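Local coordinates for protein putative hemolysin (PDB 2RK5) that is not functionally characterised but is a membrane protein of the UPF0053 family, represented here by its transporter-associated domain, and possibly binds flavin adenine dinucleotide, at residues A[11-16]-A[78-83]; A[26-31]-A[60-65]; A[54-59]-A[67-72]. One frame throughout, in Å; residues are numbered along the deposited sequence. Where two conformers were deposited one is given.

Contact 1 (A[11-16]-A[78-83]); sequences IVLGTM and VTKLKI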
ATOM      1  N   ILE A  11       1.073  19.766  -0.907  1.00  9.92           N
ATOM      2  CA  ILE A  11       0.987  18.538  -0.117  1.00 10.07           C
ATOM      3  C   ILE A  11      -0.466  18.122  -0.090  1.00  9.27           C
ATOM      4  O   ILE A  11      -1.346  18.937   0.203  1.00 10.00           O
ATOM      5  CB  ILE A  11       1.543  18.695   1.320  1.00 10.74           C
ATOM      6  CG1 ILE A  11       3.015  19.108   1.268  1.00 12.44           C
ATOM      7  CG2 ILE A  11       1.402  17.409   2.115  1.00 12.26           C
ATOM      8  CD1 ILE A  11       3.954  18.051   0.761  1.00 14.09           C
ATOM      9  N   VAL A  12      -0.720  16.863  -0.456  1.00  9.25           N
ATOM     10  CA  VAL A  12      -2.064  16.280  -0.377  1.00  9.90           C
ATOM     11  C   VAL A  12      -2.083  15.078   0.549  1.00  9.44           C
ATOM     12  O   VAL A  12      -1.131  14.314   0.584  1.00  9.36           O
ATOM     13  CB  VAL A  12      -2.659  15.863  -1.761  1.00 10.77           C
ATOM     14  CG1 VAL A  12      -2.649  17.067  -2.697  1.00 11.54           C
ATOM     15  CG2 VAL A  12      -1.972  14.676  -2.355  1.00 13.15           C
ATOM     16  N   LEU A  13      -3.211  14.919   1.247  1.00  8.88           N
ATOM     17  CA  LEU A  13      -3.472  13.730   2.010  1.00  9.15           C
ATOM     18  C   LEU A  13      -3.698  12.553   1.068  1.00  9.45           C
ATOM     19  O   LEU A  13      -4.407  12.675   0.062  1.00  9.40           O
ATOM     20  CB  LEU A  13      -4.681  13.901   2.918  1.00  9.33           C
ATOM     21  CG  LEU A  13      -4.562  15.067   3.899  1.00 13.63           C
ATOM     22  CD1 LEU A  13      -5.759  15.001   4.828  1.00 18.50           C
ATOM     23  CD2 LEU A  13      -3.236  15.062   4.680  1.00 18.54           C
ATOM     24  N   GLY A  14      -3.084  11.419   1.400  1.00  8.90           N
ATOM     25  CA  GLY A  14      -3.229  10.225   0.576  1.00  8.55           C
ATOM     26  C   GLY A  14      -4.670   9.776   0.438  1.00  8.04           C
ATOM     27  O   GLY A  14      -5.053   9.123  -0.524  1.00  9.15           O
ATOM     28  N   THR A  15      -5.461  10.082   1.454  1.00  9.06           N
ATOM     29  CA  THR A  15      -6.883   9.692   1.496  1.00  9.58           C
ATOM     30  C   THR A  15      -7.754  10.606   0.631  1.00  9.57           C
ATOM     31  O   THR A  15      -8.939  10.348   0.461  1.00  9.92           O
ATOM     32  CB  THR A  15      -7.432   9.689   2.946  1.00 11.10           C
ATOM     33  OG1 THR A  15      -7.098  10.937   3.552  1.00 12.73           O
ATOM     34  CG2 THR A  15      -6.827   8.538   3.719  1.00 11.76           C
ATOM     35  N   MET A  16      -7.180  11.683   0.090  1.00  9.03           N
ATOM     36  CA  MET A  16      -7.955  12.545  -0.836  1.00  8.26           C
ATOM     37  C   MET A  16      -8.491  11.673  -1.995  1.00  8.63           C
ATOM     38  O   MET A  16      -7.760  10.912  -2.632  1.00  8.47           O
ATOM     39  CB  MET A  16      -7.095  13.696  -1.355  1.00  8.67           C
ATOM     40  CG  MET A  16      -7.837  14.743  -2.210  1.00 10.52           C
ATOM     41  SD  MET A  16      -6.718  16.108  -2.735  1.00  6.50           S
ATOM     42  CE  MET A  16      -7.898  17.502  -3.133  1.00 14.09           C
ATOM     43  N   VAL A  78       1.006   5.171   1.881  1.00 14.58           N
ATOM     44  CA  VAL A  78       1.429   6.543   1.638  1.00 13.98           C
ATOM     45  C   VAL A  78       0.311   7.413   2.170  1.00 13.48           C
ATOM     46  O   VAL A  78      -0.797   7.445   1.625  1.00 15.06           O
ATOM     47  CB  VAL A  78       1.651   6.804   0.155  1.00 13.37           C
ATOM     48  CG1 VAL A  78       2.257   8.182  -0.029  1.00 14.70           C
ATOM     49  CG2 VAL A  78       2.578   5.730  -0.412  1.00 17.08           C
ATOM     50  N   THR A  79       0.597   8.164   3.212  1.00 11.61           N
ATOM     51  CA  THR A  79      -0.412   9.008   3.856  1.00 11.54           C
ATOM     52  C   THR A  79      -0.357  10.491   3.424  1.00 10.40           C
ATOM     53  O   THR A  79      -1.351  11.216   3.595  1.00 10.05           O
ATOM     54  CB  THR A  79      -0.298   8.901   5.364  1.00 12.04           C
ATOM     55  OG1 THR A  79       0.988   9.352   5.755  1.00 12.89           O
ATOM     56  CG2 THR A  79      -0.472   7.463   5.793  1.00 12.20           C
ATOM     57  N   LYS A  80       0.780  10.938   2.896  1.00 10.70           N
ATOM     58  CA  LYS A  80       0.935  12.284   2.342  1.00 10.85           C
ATOM     59  C   LYS A  80       1.784  12.218   1.107  1.00  9.73           C
ATOM     60  O   LYS A  80       2.762  11.470   1.063  1.00  9.68           O
ATOM     61  CB  LYS A  80       1.569  13.254   3.322  1.00 11.64           C
ATOM     62  CG  LYS A  80       0.719  13.576   4.533  1.00 13.95           C
ATOM     63  CD  LYS A  80       1.273  14.738   5.373  1.00 15.71           C
ATOM     64  CE  LYS A  80       0.386  14.981   6.622  1.00 17.24           C
ATOM     65  NZ  LYS A  80       0.922  16.013   7.574  1.00 20.83           N
ATOM     66  N   LEU A  81       1.380  12.989   0.100  1.00  8.63           N
ATOM     67  CA  LEU A  81       2.109  13.101  -1.154  1.00  9.90           C
ATOM     68  C   LEU A  81       2.458  14.551  -1.424  1.00  9.10           C
ATOM     69  O   LEU A  81       1.663  15.444  -1.144  1.00  9.89           O
ATOM     70  CB  LEU A  81       1.261  12.612  -2.319  1.00 10.08           C
ATOM     71  CG  LEU A  81       1.071  11.119  -2.534  1.00 11.03           C
ATOM     72  CD1 LEU A  81      -0.046  10.904  -3.572  1.00 17.32           C
ATOM     73  CD2 LEU A  81       2.371  10.486  -3.057  1.00 17.39           C
ATOM     74  N   LYS A  82       3.626  14.769  -2.021  1.00  9.16           N
ATOM     75  CA  LYS A  82       3.997  16.032  -2.623  1.00 10.55           C
ATOM     76  C   LYS A  82       3.614  15.999  -4.099  1.00  9.78           C
ATOM     77  O   LYS A  82       3.911  15.025  -4.781  1.00 10.46           O
ATOM     78  CB  LYS A  82       5.492  16.248  -2.502  1.00 11.67           C
ATOM     79  CG  LYS A  82       5.961  17.626  -2.902  1.00 13.03           C
ATOM     80  CD  LYS A  82       7.477  17.723  -2.739  1.00 14.33           C
ATOM     81  CE  LYS A  82       7.937  19.128  -2.694  1.00 18.84           C
ATOM     82  NZ  LYS A  82       9.374  19.178  -2.262  1.00 22.90           N
ATOM     83  N   ILE A  83       2.950  17.047  -4.573  1.00  9.58           N
ATOM     84  CA  ILE A  83       2.520  17.161  -5.976  1.00 10.15           C
ATOM     85  C   ILE A  83       3.165  18.397  -6.542  1.00 10.74           C
ATOM     86  O   ILE A  83       3.000  19.478  -6.004  1.00 11.10           O
ATOM     87  CB  ILE A  83       0.986  17.341  -6.093  1.00  9.86           C
ATOM     88  CG1 ILE A  83       0.276  16.303  -5.232  1.00 11.44           C
ATOM     89  CG2 ILE A  83       0.533  17.304  -7.571  1.00 12.05           C
ATOM     90  CD1 ILE A  83       0.404  14.872  -5.653  1.00 11.98           C
TER

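Contact 2 (A[26-31]-A[60-65]); sequences ETDLES and ESNGKH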
ATOM      1  N   GLU A  26      -7.766  20.168 -11.609  1.00 11.29           N
ATOM      2  CA  GLU A  26      -8.299  20.278 -12.986  1.00 12.14           C
ATOM      3  C   GLU A  26      -7.728  19.184 -13.874  1.00 11.82           C
ATOM      4  O   GLU A  26      -7.334  19.404 -15.033  1.00 11.58           O
ATOM      5  CB  GLU A  26      -8.100  21.691 -13.582  1.00 11.88           C
ATOM      6  CG  GLU A  26      -8.671  22.759 -12.651  1.00 13.65           C
ATOM      7  CD  GLU A  26      -8.777  24.172 -13.253  1.00 15.96           C
ATOM      8  OE1 GLU A  26      -8.312  24.421 -14.378  1.00 20.10           O
ATOM      9  OE2 GLU A  26      -9.360  25.043 -12.565  1.00 24.81           O
ATOM     10  N   THR A  27      -7.695  17.972 -13.318  1.00 10.15           N
ATOM     11  CA  THR A  27      -7.166  16.825 -14.023  1.00 11.10           C
ATOM     12  C   THR A  27      -8.257  15.744 -14.141  1.00 10.30           C
ATOM     13  O   THR A  27      -9.416  15.953 -13.713  1.00 11.54           O
ATOM     14  CB  THR A  27      -5.925  16.273 -13.269  1.00 10.19           C
ATOM     15  OG1 THR A  27      -6.255  16.085 -11.891  1.00 12.03           O
ATOM     16  CG2 THR A  27      -4.777  17.268 -13.350  1.00 11.83           C
ATOM     17  N   ASP A  28      -7.878  14.626 -14.760  1.00 11.63           N
ATOM     18  CA  ASP A  28      -8.780  13.505 -15.033  1.00 12.55           C
ATOM     19  C   ASP A  28      -8.089  12.160 -14.778  1.00 12.34           C
ATOM     20  O   ASP A  28      -8.227  11.211 -15.561  1.00 13.64           O
ATOM     21  CB  ASP A  28      -9.324  13.585 -16.491  1.00 12.95           C
ATOM     22  CG  ASP A  28      -8.233  13.315 -17.565  1.00 19.65           C
ATOM     23  OD1 ASP A  28      -7.022  13.189 -17.235  1.00 25.07           O
ATOM     24  OD2 ASP A  28      -8.605  13.210 -18.767  1.00 28.43           O
ATOM     25  N   LEU A  29      -7.392  12.067 -13.655  1.00 11.45           N
ATOM     26  CA  LEU A  29      -6.679  10.836 -13.306  1.00 12.65           C
ATOM     27  C   LEU A  29      -7.685   9.744 -13.019  1.00 13.71           C
ATOM     28  O   LEU A  29      -8.716  10.008 -12.416  1.00 13.94           O
ATOM     29  CB  LEU A  29      -5.851  11.039 -12.052  1.00 11.73           C
ATOM     30  CG  LEU A  29      -4.782  12.125 -12.152  1.00 12.83           C
ATOM     31  CD1 LEU A  29      -3.904  12.125 -10.907  1.00 12.52           C
ATOM     32  CD2 LEU A  29      -3.985  11.957 -13.467  1.00 16.10           C
ATOM     33  N   GLU A  30      -7.387   8.533 -13.467  1.00 14.39           N
ATOM     34  CA  GLU A  30      -8.227   7.387 -13.129  1.00 15.98           C
ATOM     35  C   GLU A  30      -7.421   6.126 -13.223  1.00 15.00           C
ATOM     36  O   GLU A  30      -6.461   6.047 -13.981  1.00 15.56           O
ATOM     37  CB  GLU A  30      -9.431   7.309 -14.054  1.00 17.28           C
ATOM     38  CG  GLU A  30      -9.076   7.133 -15.507  1.00 20.75           C
ATOM     39  CD  GLU A  30     -10.306   7.155 -16.418  1.00 22.34           C
ATOM     40  OE1 GLU A  30     -11.336   6.510 -16.078  1.00 31.28           O
ATOM     41  OE2 GLU A  30     -10.247   7.826 -17.479  1.00 30.92           O
ATOM     42  N   SER A  31      -7.807   5.141 -12.434  1.00 13.87           N
ATOM     43  CA  SER A  31      -7.211   3.822 -12.528  1.00 14.06           C
ATOM     44  C   SER A  31      -8.198   2.801 -11.987  1.00 13.41           C
ATOM     45  O   SER A  31      -8.981   3.085 -11.086  1.00 12.29           O
ATOM     46  CB  SER A  31      -5.901   3.788 -11.765  1.00 15.12           C
ATOM     47  OG  SER A  31      -5.365   2.503 -11.673  1.00 20.01           O
ATOM     48  N   GLU A  60       0.618  12.950 -17.111  1.00 13.36           N
ATOM     49  CA  GLU A  60       0.099  14.121 -17.793  1.00 14.51           C
ATOM     50  C   GLU A  60      -1.414  14.027 -17.855  1.00 13.80           C
ATOM     51  O   GLU A  60      -1.961  12.980 -18.209  1.00 13.54           O
ATOM     52  CB  GLU A  60       0.660  14.242 -19.218  1.00 15.00           C
ATOM     53  CG  GLU A  60       0.067  15.415 -19.981  1.00 15.96           C
ATOM     54  CD  GLU A  60       0.727  15.603 -21.323  1.00 19.35           C
ATOM     55  OE1 GLU A  60       1.532  14.717 -21.737  1.00 24.26           O
ATOM     56  OE2 GLU A  60       0.456  16.645 -21.970  1.00 25.83           O
ATOM     57  N   SER A  61      -2.097  15.116 -17.520  1.00 12.88           N
ATOM     58  CA  SER A  61      -3.552  15.126 -17.553  1.00 13.86           C
ATOM     59  C   SER A  61      -4.077  16.542 -17.818  1.00 13.59           C
ATOM     60  O   SER A  61      -3.696  17.516 -17.140  1.00 13.55           O
ATOM     61  CB  SER A  61      -4.121  14.590 -16.236  1.00 14.20           C
ATOM     62  OG  SER A  61      -5.534  14.712 -16.232  1.00 17.76           O
ATOM     63  N   ASN A  62      -4.927  16.659 -18.836  1.00 13.29           N
ATOM     64  CA  ASN A  62      -5.574  17.953 -19.139  1.00 13.25           C
ATOM     65  C   ASN A  62      -4.533  19.037 -19.310  1.00 12.84           C
ATOM     66  O   ASN A  62      -4.717  20.181 -18.893  1.00 12.25           O
ATOM     67  CB  ASN A  62      -6.625  18.306 -18.080  1.00 13.23           C
ATOM     68  CG  ASN A  62      -7.859  17.415 -18.169  1.00 12.79           C
ATOM     69  OD1 ASN A  62      -8.014  16.647 -19.129  1.00 14.75           O
ATOM     70  ND2 ASN A  62      -8.739  17.504 -17.176  1.00 14.86           N
ATOM     71  N   GLY A  63      -3.439  18.645 -19.951  1.00 13.90           N
ATOM     72  CA  GLY A  63      -2.360  19.551 -20.268  1.00 13.89           C
ATOM     73  C   GLY A  63      -1.460  19.931 -19.112  1.00 14.91           C
ATOM     74  O   GLY A  63      -0.531  20.718 -19.291  1.00 16.21           O
ATOM     75  N   LYS A  64      -1.732  19.381 -17.936  1.00 14.57           N
ATOM     76  CA  LYS A  64      -0.854  19.557 -16.779  1.00 14.80           C
ATOM     77  C   LYS A  64       0.070  18.337 -16.650  1.00 14.12           C
ATOM     78  O   LYS A  64      -0.371  17.182 -16.841  1.00 15.61           O
ATOM     79  CB  LYS A  64      -1.651  19.683 -15.481  1.00 16.62           C
ATOM     80  CG  LYS A  64      -2.567  20.913 -15.358  1.00 20.14           C
ATOM     81  CD  LYS A  64      -4.008  20.437 -15.653  1.00 21.44           C
ATOM     82  CE  LYS A  64      -4.975  21.531 -15.811  1.00 22.76           C
ATOM     83  NZ  LYS A  64      -6.155  21.155 -16.592  1.00 19.16           N
ATOM     84  N   HIS A  65       1.350  18.585 -16.372  0.50 13.93           N
ATOM     85  CA  HIS A  65       2.265  17.521 -15.982  0.50 13.25           C
ATOM     86  C   HIS A  65       2.307  17.530 -14.467  0.50 12.50           C
ATOM     87  O   HIS A  65       2.474  18.572 -13.871  0.50 12.01           O
ATOM     88  CB  HIS A  65       3.673  17.739 -16.536  0.50 14.09           C
ATOM     89  CG  HIS A  65       4.695  16.797 -15.974  0.50 14.69           C
ATOM     90  ND1 HIS A  65       5.103  15.651 -16.624  0.50 17.22           N
ATOM     91  CD2 HIS A  65       5.400  16.842 -14.819  0.50 16.69           C
ATOM     92  CE1 HIS A  65       6.011  15.033 -15.890  0.50 17.42           C
ATOM     93  NE2 HIS A  65       6.202  15.730 -14.783  0.50 17.26           N
TER

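Contact 3 (A[54-59]-A[67-72]); sequences KEHFEV and ELINDK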
ATOM      1  N   LYS A  54      12.578   7.152  -1.915  1.00 16.46           N
ATOM      2  CA  LYS A  54      11.370   7.775  -2.450  1.00 17.15           C
ATOM      3  C   LYS A  54      11.076   7.268  -3.821  1.00 14.64           C
ATOM      4  O   LYS A  54      11.972   6.870  -4.573  1.00 16.59           O
ATOM      5  CB  LYS A  54      11.525   9.277  -2.522  1.00 16.56           C
ATOM      6  CG  LYS A  54      11.716   9.901  -1.160  1.00 19.74           C
ATOM      7  CD  LYS A  54      11.772  11.383  -1.231  1.00 19.84           C
ATOM      8  CE  LYS A  54      11.869  11.980   0.168  1.00 22.31           C
ATOM      9  NZ  LYS A  54      12.189  13.417   0.169  1.00 25.95           N
ATOM     10  N   GLU A  55       9.799   7.328  -4.162  1.00 12.52           N
ATOM     11  CA  GLU A  55       9.370   6.923  -5.481  1.00 11.25           C
ATOM     12  C   GLU A  55       8.621   8.083  -6.121  1.00 10.25           C
ATOM     13  O   GLU A  55       7.785   8.711  -5.498  1.00  9.74           O
ATOM     14  CB  GLU A  55       8.512   5.671  -5.434  1.00 11.96           C
ATOM     15  CG  GLU A  55       9.299   4.404  -4.999  1.00 13.69           C
ATOM     16  CD  GLU A  55      10.301   3.883  -6.022  1.00 17.88           C
ATOM     17  OE1 GLU A  55      10.220   4.286  -7.194  1.00 21.26           O
ATOM     18  OE2 GLU A  55      11.169   3.054  -5.655  1.00 19.42           O
ATOM     19  N   HIS A  56       8.970   8.362  -7.368  1.00  9.26           N
ATOM     20  CA  HIS A  56       8.391   9.454  -8.147  1.00  9.61           C
ATOM     21  C   HIS A  56       7.510   8.879  -9.234  1.00 10.50           C
ATOM     22  O   HIS A  56       7.894   7.905  -9.872  1.00 10.62           O
ATOM     23  CB  HIS A  56       9.501  10.209  -8.830  1.00 10.25           C
ATOM     24  CG  HIS A  56      10.426  10.904  -7.897  1.00 11.91           C
ATOM     25  ND1 HIS A  56      11.133  10.265  -6.898  1.00 14.47           N
ATOM     26  CD2 HIS A  56      10.843  12.188  -7.882  1.00 13.98           C
ATOM     27  CE1 HIS A  56      11.900  11.138  -6.274  1.00 13.27           C
ATOM     28  NE2 HIS A  56      11.754  12.308  -6.859  1.00 17.78           N
ATOM     29  N   PHE A  57       6.335   9.467  -9.422  1.00  9.42           N
ATOM     30  CA  PHE A  57       5.441   9.041 -10.501  1.00 10.12           C
ATOM     31  C   PHE A  57       4.983  10.254 -11.266  1.00 10.40           C
ATOM     32  O   PHE A  57       4.470  11.187 -10.683  1.00 11.47           O
ATOM     33  CB  PHE A  57       4.218   8.304  -9.938  1.00 10.98           C
ATOM     34  CG  PHE A  57       3.440   7.545 -10.977  1.00 10.37           C
ATOM     35  CD1 PHE A  57       4.056   6.607 -11.757  1.00 12.44           C
ATOM     36  CD2 PHE A  57       2.086   7.743 -11.140  1.00 16.08           C
ATOM     37  CE1 PHE A  57       3.356   5.881 -12.691  1.00 14.55           C
ATOM     38  CE2 PHE A  57       1.374   7.003 -12.099  1.00 14.64           C
ATOM     39  CZ  PHE A  57       2.018   6.104 -12.866  1.00 13.69           C
ATOM     40  N   GLU A  58       5.192  10.240 -12.571  1.00 10.45           N
ATOM     41  CA  GLU A  58       4.878  11.390 -13.396  1.00 12.33           C
ATOM     42  C   GLU A  58       3.743  11.032 -14.339  1.00 12.13           C
ATOM     43  O   GLU A  58       3.751   9.983 -14.997  1.00 12.27           O
ATOM     44  CB  GLU A  58       6.124  11.833 -14.175  1.00 13.10           C
ATOM     45  CG  GLU A  58       7.150  12.470 -13.261  1.00 16.31           C
ATOM     46  CD  GLU A  58       8.397  12.934 -13.982  1.00 17.93           C
ATOM     47  OE1 GLU A  58       8.318  13.930 -14.713  1.00 24.86           O
ATOM     48  OE2 GLU A  58       9.461  12.307 -13.806  1.00 25.11           O
ATOM     49  N   VAL A  59       2.760  11.917 -14.383  1.00 11.96           N
ATOM     50  CA  VAL A  59       1.648  11.736 -15.302  1.00 13.03           C
ATOM     51  C   VAL A  59       1.267  13.041 -15.962  1.00 12.99           C
ATOM     52  O   VAL A  59       1.573  14.103 -15.458  1.00 13.06           O
ATOM     53  CB  VAL A  59       0.425  11.104 -14.602  1.00 13.78           C
ATOM     54  CG1 VAL A  59       0.746   9.696 -14.111  1.00 15.63           C
ATOM     55  CG2 VAL A  59      -0.079  11.978 -13.478  1.00 16.13           C
ATOM     56  N   GLU A  67       4.012  15.632 -11.018  1.00  9.75           N
ATOM     57  CA  GLU A  67       5.000  14.727 -10.422  1.00  9.37           C
ATOM     58  C   GLU A  67       4.524  14.435  -8.999  1.00  8.50           C
ATOM     59  O   GLU A  67       4.314  15.356  -8.215  1.00  9.59           O
ATOM     60  CB  GLU A  67       6.412  15.321 -10.424  1.00  9.87           C
ATOM     61  CG  GLU A  67       7.440  14.380  -9.829  1.00 10.47           C
ATOM     62  CD  GLU A  67       8.855  14.929  -9.816  1.00 10.51           C
ATOM     63  OE1 GLU A  67       9.029  16.127 -10.042  1.00 13.82           O
ATOM     64  OE2 GLU A  67       9.784  14.150  -9.529  1.00 16.93           O
ATOM     65  N   LEU A  68       4.327  13.156  -8.689  1.00  8.83           N
ATOM     66  CA  LEU A  68       3.838  12.719  -7.378  1.00  9.83           C
ATOM     67  C   LEU A  68       4.996  12.034  -6.653  1.00  9.34           C
ATOM     68  O   LEU A  68       5.626  11.152  -7.217  1.00  9.32           O
ATOM     69  CB  LEU A  68       2.696  11.736  -7.527  1.00  9.21           C
ATOM     70  CG  LEU A  68       1.333  12.191  -8.027  1.00 11.94           C
ATOM     71  CD1 LEU A  68       1.452  12.829  -9.358  1.00 17.13           C
ATOM     72  CD2 LEU A  68       0.420  10.980  -8.108  1.00 12.23           C
ATOM     73  N   ILE A  69       5.238  12.439  -5.409  1.00  8.90           N
ATOM     74  CA  ILE A  69       6.330  11.907  -4.600  1.00  9.74           C
ATOM     75  C   ILE A  69       5.835  11.630  -3.194  1.00  8.95           C
ATOM     76  O   ILE A  69       5.136  12.444  -2.615  1.00  9.17           O
ATOM     77  CB  ILE A  69       7.518  12.889  -4.499  1.00  9.86           C
ATOM     78  CG1 ILE A  69       7.870  13.519  -5.844  1.00 12.26           C
ATOM     79  CG2 ILE A  69       8.745  12.155  -3.948  1.00 11.11           C
ATOM     80  CD1 ILE A  69       8.982  14.592  -5.732  1.00 12.22           C
ATOM     81  N   ASN A  70       6.225  10.500  -2.617  1.00  8.48           N
ATOM     82  CA  ASN A  70       5.814  10.247  -1.236  1.00  8.96           C
ATOM     83  C   ASN A  70       6.401  11.301  -0.320  1.00  8.42           C
ATOM     84  O   ASN A  70       7.593  11.644  -0.426  1.00  9.12           O
ATOM     85  CB  ASN A  70       6.207   8.860  -0.765  1.00  9.34           C
ATOM     86  CG  ASN A  70       7.669   8.576  -0.949  1.00  8.90           C
ATOM     87  OD1 ASN A  70       8.124   8.560  -2.079  1.00  9.53           O
ATOM     88  ND2 ASN A  70       8.395   8.281   0.145  1.00  9.13           N
ATOM     89  N   ASP A  71       5.557  11.809   0.579  1.00  9.27           N
ATOM     90  CA  ASP A  71       6.000  12.698   1.642  1.00  9.96           C
ATOM     91  C   ASP A  71       5.937  12.051   3.025  1.00  9.91           C
ATOM     92  O   ASP A  71       6.722  12.394   3.902  1.00 12.21           O
ATOM     93  CB  ASP A  71       5.170  13.983   1.612  1.00 10.20           C
ATOM     94  CG  ASP A  71       5.521  14.946   2.734  1.00 14.05           C
ATOM     95  OD1 ASP A  71       6.573  15.601   2.656  1.00 18.77           O
ATOM     96  OD2 ASP A  71       4.712  15.055   3.697  1.00 20.71           O
ATOM     97  N   LYS A  72       5.006  11.126   3.232  1.00  9.72           N
ATOM     98  CA  LYS A  72       4.935  10.398   4.505  1.00 10.49           C
ATOM     99  C   LYS A  72       4.357   9.016   4.223  1.00 10.21           C
ATOM    100  O   LYS A  72       3.397   8.907   3.455  1.00 10.62           O
ATOM    101  CB  LYS A  72       4.056  11.132   5.509  1.00 11.96           C
ATOM    102  CG  LYS A  72       3.932  10.485   6.858  1.00 15.11           C
ATOM    103  CD  LYS A  72       5.182  10.593   7.618  1.00 19.43           C
ATOM    104  CE  LYS A  72       5.001  10.402   9.117  1.00 21.09           C
ATOM    105  NZ  LYS A  72       6.328  10.420   9.819  1.00 23.66           N
TER

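Contact 1 (A[11-16]-A[78-83])
Strands 11-13 and 78-83 are antiparallel neighbours in the middle of the domain's sheet. Val12 and Leu81 form the hydrogen-bonded pair: Val12 N reaches Leu81 O at 2.9 Å, and Leu81 N returns a bond of the same length to Val12 O, both donors lying nearly on the C=O axis. Their side chains leave the sheet on the helix-covered face, where packing is tight. Val12 CG1 meets Ile83 CG1 at 3.9 Å with the two side chains crossing at about a right angle, while Val12 CG2 rests on Leu81 CB at 3.8 Å. Phe25 of helix 18-25 touches Val12, and Ile37 and Tyr41 pack on Leu81. On the other face Ile11 is also buried, packing on Ile5 of strand 2-6 and placing its CD1 4.0 Å from Lys82 CB. The partly exposed Leu13, Lys80 and Lys82 form the looser side, where Leu13 CD2 runs alongside the extended Lys80 chain, 4.1 Å from its CE. At Leu13 the chain enters a type I turn that ends at Met16, and Gly14 N still bonds to Thr79 O (2.8 Å), but from 64° out of the carbonyl plane, next to the classic bulge that Thr79 and Lys80 make opposite Lys72. Backbone bonds thus fix the register, hydrocarbon fills the helix side, and on the opposite face lysine methylenes cover apolar neighbours while their amines extend beyond them.

Contact 2 (A[26-31]-A[60-65])
After helix 18-25 the chain leaves helical geometry at Glu26 with positive phi (61°) and runs as irregular loop past the tip of a hairpin, where Ser61 to Lys64 form a type I' turn closed by reciprocal backbone bonds between its end residues. The carbonyl of Glu26 is gripped twice. Lys64 NZ approaches Glu26 O in the carbonyl plane, on a lone pair, at 2.6 Å; Asn62 ND2, using an N-H in its own amide plane, comes from above the carbonyl plane at 3.2 Å. The Lys64 chain bends at chi2 (101°) to bring its amine there, and the same NZ also bonds to Asn62 O, 2.9 Å away, tying the turn to itself. A two-residue type I' hairpin loop, with Asn62 and Gly63 both at positive phi, is a classic tight connection between antiparallel strands, here 56-61 and 64-74. Ser61 OG, anti to its backbone N, works in both directions: it accepts from Asp28 N at 2.8 Å and donates to Asp28 OD1 from above the carboxylate plane, in a very short bond of 2.4 Å. Asp28 chi1 of 69° brings the carboxylate round to Ser61 OG, the acceptor of its own amide. On the buried side, Leu29 CD2 lies 3.8 Å from Ser61 CB, with Phe21, Ile37 and Phe40 packed around this leucine. Thr27 OG1 is held by Asn22 OD1, which also accepts from Leu29 N.

Contact 3 (A[54-59]-A[67-72])
Phe57 and Leu68 exchange the two backbone bonds at the centre of this antiparallel pair: Phe57 N to Leu68 O at 2.9 Å and Leu68 N to Phe57 O at 2.8 Å, both donors in the carbonyl plane of their acceptor. The non-hydrogen-bonded pairs on either side, His56 with Ile69 and Glu58 with Glu67, put their side chains on one face. There Ile69 CG2 sits over the His56 ring in a CH-pi contact, 4.1 Å from the ring centroid and only 12° off its normal. Glu58 and Glu67 run side by side with extended chains, CG to CG at 3.9 Å; their like charges would tend to repel, and Glu58 OE2 stays 4.7 Å from Glu67 OE2. The opposite face turns to helix 37-45: Phe57 CG, anti to its backbone N, leads the ring away from the neighbouring strand onto Phe40 and Val45, whereas Leu68 lies against Tyr41 of that helix and Ile83 of strand 77-85. Before strand 56-59, Asn70 OD1 stands in for a main-chain acceptor and takes the hydrogen of Glu55 N at 2.9 Å in a nearly straight bond (167°). Asn70 chi1 of 54° swings the amide toward Glu55, and ND2 makes a weak bond to Ser50 O. Further out, Tyr41 OH bonds to Glu55 O. This is a beta hairpin whose strand 56-61 is outermost in the chain's antiparallel sheet.

In the fold
Contact 1 is buried near the middle of the sheet, contact 3 is a surface hairpin at its margin, and contact 2, partly buried, ties a loop to that hairpin's tip. Contacts 2 and 3 share strands 56-61 and 64-74 and meet where Leu29 packs on Val59. Contacts 1 and 3 join through adjacent strands: Lys82 N lies 2.8 Å from Ile69 O and Asp71 N 2.9 Å from Lys80 O, both probable hydrogen bonds. Regular strand ladders govern both, and both turn apolar groups to the helices; on the other face contact 1 pairs lysine chains with aliphatics, whereas contact 3 carries glutamates and an imidazole. Contact 2 instead depends mainly on polar side chains clasping irregular backbone.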